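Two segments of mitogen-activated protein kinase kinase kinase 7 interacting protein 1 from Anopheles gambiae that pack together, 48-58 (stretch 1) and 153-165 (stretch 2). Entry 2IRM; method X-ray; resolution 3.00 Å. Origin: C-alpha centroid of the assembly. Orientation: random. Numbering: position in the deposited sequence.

Stretch 1 48-58: NNTSLYAILSG
Stretch 2 153-165: VGSSAVLALIHRS

An antiparallel strand pair is held by its backbone and distinguished by its side chains, and strands 50-58 and 154-163 illustrate the principle. Four residue pairs exchange reciprocal amide-carbonyl hydrogen bonds. Tyr-53 N lies 2.8 Å from Ala-160 O at a nearly straight 170°, and Ala-160 N lies 2.6 Å from Tyr-53 O. Ile-55 N reaches Val-158 O at 2.9 Å, answered by Val-158 N to Ile-55 O at 2.8 Å. Ser-57 N to Ser-156 O and Ser-156 N to Ser-57 O are both 2.9 Å. Toward the other end the ladder loosens: Ser-51 N to Ile-162 O spans 3.2 Å, Ile-162 N to Ser-51 O is weak at 3.1 Å and 129°, and beyond the strands Arg-164 N makes a weak bond to Asn-49 O at 3.4 Å.

The strands run at 163°, in unbroken register from Thr-50 opposite His-163 to Gly-58 opposite Ser-155. Their phi/psi values are extended throughout, near -126/131 at Ile-55; Arg-164 leaves the strand at 47/79. CA-CA spacing alternates, 5.4 Å for hydrogen-bonded Ile-55 and Val-158 but 4.0 Å for non-hydrogen-bonded Ala-54 and Leu-159. In the narrow pairs CA-H groups approach carbonyls, as in Ala-54 CA to Val-158 O at 3.1 Å.

Side chains alternate between faces. On one, Tyr-53 (m, chi2 -82°) presents its ring edge to Ile-162 (m, t), CE2 to CD1 3.5 Å, while Ile-55 (m, t) meets Val-158 (p), CB to CG1 4.0 Å. On the other, Leu-52 (chi1 -142°, t) places CD2 3.8 Å from CB of Leu-159 (p, p), whose CB also packs 3.4 Å from Ala-54 CB. Leu-56 (m, chi2 94°) sets CG 3.8 Å from Ala-157 CB. On this face, too, Thr-50 OG1 (chi1 m) lies 3.0 Å from His-163 CD2, at the edge of the imidazole ring (chi1 t, chi2 -113°).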

# COMPACT_ATOMS: atom_id res chain seq x y z
N ASN A 48 17.11 -5.62 -19.64
CA ASN A 48 17.95 -6.64 -19.00
C ASN A 48 18.30 -6.40 -17.52
O ASN A 48 18.19 -7.32 -16.70
CB ASN A 48 19.26 -6.82 -19.78
CG ASN A 48 19.07 -7.53 -21.11
OD1 ASN A 48 18.08 -8.23 -21.32
ND2 ASN A 48 20.03 -7.35 -22.01
N ASN A 49 18.72 -5.18 -17.19
CA ASN A 49 19.09 -4.81 -15.83
C ASN A 49 17.89 -4.34 -15.04
O ASN A 49 17.64 -4.82 -13.93
CB ASN A 49 20.14 -3.69 -15.81
CG ASN A 49 21.37 -4.02 -16.65
OD1 ASN A 49 21.74 -5.19 -16.80
ND2 ASN A 49 22.02 -2.99 -17.18
N THR A 50 17.14 -3.41 -15.62
CA THR A 50 16.10 -2.70 -14.88
C THR A 50 14.74 -3.39 -14.92
O THR A 50 14.25 -3.78 -15.99
CB THR A 50 15.92 -1.26 -15.40
OG1 THR A 50 17.21 -0.68 -15.65
CG2 THR A 50 15.17 -0.41 -14.38
N SER A 51 14.14 -3.52 -13.75
CA SER A 51 12.77 -4.02 -13.61
C SER A 51 12.09 -3.39 -12.39
O SER A 51 12.75 -3.02 -11.42
CB SER A 51 12.76 -5.55 -13.52
OG SER A 51 13.70 -5.99 -12.55
N LEU A 52 10.77 -3.27 -12.44
CA LEU A 52 10.01 -2.61 -11.38
C LEU A 52 8.91 -3.52 -10.85
O LEU A 52 8.18 -4.15 -11.61
CB LEU A 52 9.39 -1.33 -11.93
CG LEU A 52 9.29 -0.05 -11.10
CD1 LEU A 52 8.32 0.92 -11.78
CD2 LEU A 52 8.89 -0.28 -9.64
N TYR A 53 8.81 -3.60 -9.53
CA TYR A 53 7.70 -4.26 -8.86
C TYR A 53 7.07 -3.26 -7.89
O TYR A 53 7.75 -2.70 -7.02
CB TYR A 53 8.17 -5.53 -8.14
CG TYR A 53 9.01 -6.42 -9.02
CD1 TYR A 53 8.43 -7.28 -9.94
CD2 TYR A 53 10.40 -6.36 -8.95
CE1 TYR A 53 9.21 -8.08 -10.75
CE2 TYR A 53 11.19 -7.15 -9.76
CZ TYR A 53 10.59 -8.01 -10.66
OH TYR A 53 11.38 -8.80 -11.47
N ALA A 54 5.78 -3.03 -8.07
CA ALA A 54 5.07 -1.99 -7.33
C ALA A 54 3.62 -2.37 -7.10
O ALA A 54 2.98 -2.97 -7.96
CB ALA A 54 5.16 -0.68 -8.09
N ILE A 55 3.11 -2.02 -5.93
CA ILE A 55 1.68 -2.03 -5.67
C ILE A 55 1.28 -0.67 -5.16
O ILE A 55 1.91 -0.11 -4.26
CB ILE A 55 1.24 -3.08 -4.63
CG1 ILE A 55 1.83 -4.45 -4.93
CG2 ILE A 55 -0.28 -3.17 -4.60
CD1 ILE A 55 1.63 -5.44 -3.81
N LEU A 56 0.23 -0.13 -5.76
CA LEU A 56 -0.31 1.13 -5.33
C LEU A 56 -1.74 0.92 -4.90
O LEU A 56 -2.59 0.52 -5.72
CB LEU A 56 -0.22 2.16 -6.45
CG LEU A 56 1.22 2.66 -6.52
CD1 LEU A 56 2.00 1.85 -7.55
CD2 LEU A 56 1.23 4.13 -6.83
N SER A 57 -1.99 1.15 -3.62
CA SER A 57 -3.30 0.91 -3.05
C SER A 57 -4.09 2.19 -3.00
O SER A 57 -3.75 3.09 -2.25
CB SER A 57 -3.16 0.31 -1.66
OG SER A 57 -2.65 -1.00 -1.75
N GLY A 58 -5.12 2.27 -3.83
CA GLY A 58 -5.95 3.46 -3.87
C GLY A 58 -6.87 3.53 -2.67
O GLY A 58 -7.44 2.51 -2.26
N VAL A 153 -9.57 11.35 -2.02
CA VAL A 153 -8.95 10.25 -2.75
C VAL A 153 -7.44 10.41 -2.74
O VAL A 153 -6.92 11.49 -3.01
CB VAL A 153 -9.47 10.14 -4.22
CG1 VAL A 153 -8.72 9.06 -4.99
CG2 VAL A 153 -10.97 9.83 -4.25
N GLY A 154 -6.74 9.32 -2.40
CA GLY A 154 -5.29 9.27 -2.46
C GLY A 154 -4.82 7.83 -2.61
O GLY A 154 -5.62 6.95 -2.91
N SER A 155 -3.52 7.60 -2.39
CA SER A 155 -2.98 6.25 -2.55
C SER A 155 -1.72 5.93 -1.74
O SER A 155 -0.78 6.72 -1.71
CB SER A 155 -2.69 5.95 -4.02
OG SER A 155 -2.25 4.61 -4.18
N SER A 156 -1.72 4.77 -1.09
CA SER A 156 -0.50 4.20 -0.56
C SER A 156 0.27 3.63 -1.73
O SER A 156 -0.31 3.38 -2.79
CB SER A 156 -0.81 3.10 0.44
OG SER A 156 -1.07 3.64 1.72
N ALA A 157 1.56 3.39 -1.53
CA ALA A 157 2.44 2.89 -2.60
C ALA A 157 3.60 2.09 -2.04
O ALA A 157 4.17 2.46 -1.02
CB ALA A 157 2.96 4.06 -3.41
N VAL A 158 3.96 1.00 -2.71
CA VAL A 158 5.24 0.33 -2.42
C VAL A 158 5.90 -0.07 -3.72
O VAL A 158 5.34 -0.85 -4.48
CB VAL A 158 5.07 -0.92 -1.54
CG1 VAL A 158 4.16 -1.94 -2.22
CG2 VAL A 158 6.42 -1.54 -1.21
N LEU A 159 7.09 0.46 -3.99
CA LEU A 159 7.76 0.08 -5.22
C LEU A 159 9.21 -0.33 -5.07
O LEU A 159 10.06 0.47 -4.72
CB LEU A 159 7.54 1.10 -6.36
CG LEU A 159 7.76 2.61 -6.30
CD1 LEU A 159 9.25 2.94 -6.26
CD2 LEU A 159 7.15 3.26 -7.53
N ALA A 160 9.45 -1.61 -5.33
CA ALA A 160 10.78 -2.19 -5.38
C ALA A 160 11.31 -2.07 -6.80
O ALA A 160 10.62 -2.45 -7.75
CB ALA A 160 10.75 -3.65 -4.94
N LEU A 161 12.53 -1.56 -6.92
CA LEU A 161 13.18 -1.34 -8.21
C LEU A 161 14.52 -2.07 -8.26
O LEU A 161 15.50 -1.61 -7.69
CB LEU A 161 13.34 0.17 -8.45
CG LEU A 161 13.84 0.79 -9.76
CD1 LEU A 161 15.29 1.21 -9.64
CD2 LEU A 161 13.62 -0.09 -10.99
N ILE A 162 14.55 -3.22 -8.94
CA ILE A 162 15.79 -3.98 -9.08
C ILE A 162 16.61 -3.49 -10.27
O ILE A 162 16.32 -3.80 -11.44
CB ILE A 162 15.54 -5.50 -9.19
CG1 ILE A 162 14.60 -5.98 -8.09
CG2 ILE A 162 16.88 -6.26 -9.16
CD1 ILE A 162 14.27 -7.47 -8.12
N HIS A 163 17.65 -2.71 -9.96
CA HIS A 163 18.55 -2.19 -10.97
C HIS A 163 19.90 -2.86 -10.87
O HIS A 163 20.70 -2.53 -10.01
CB HIS A 163 18.69 -0.67 -10.86
CG HIS A 163 19.37 -0.05 -12.04
ND1 HIS A 163 20.61 0.55 -11.95
CD2 HIS A 163 18.99 0.06 -13.33
CE1 HIS A 163 20.96 1.01 -13.14
NE2 HIS A 163 19.99 0.72 -14.00
N ARG A 164 20.13 -3.82 -11.77
CA ARG A 164 21.41 -4.53 -11.92
C ARG A 164 22.03 -5.02 -10.61
O ARG A 164 22.96 -4.41 -10.07
CB ARG A 164 22.41 -3.72 -12.77
CG ARG A 164 22.65 -2.27 -12.34
CD ARG A 164 23.34 -1.49 -13.43
NE ARG A 164 24.68 -2.01 -13.71
CZ ARG A 164 25.39 -1.73 -14.79
NH1 ARG A 164 24.90 -0.93 -15.73
NH2 ARG A 164 26.60 -2.26 -14.94
N SER A 165 21.49 -6.14 -10.12
CA SER A 165 21.95 -6.79 -8.88
C SER A 165 21.79 -5.93 -7.62
O SER A 165 22.38 -6.22 -6.57
CB SER A 165 23.39 -7.31 -9.02
OG SER A 165 23.51 -8.23 -10.10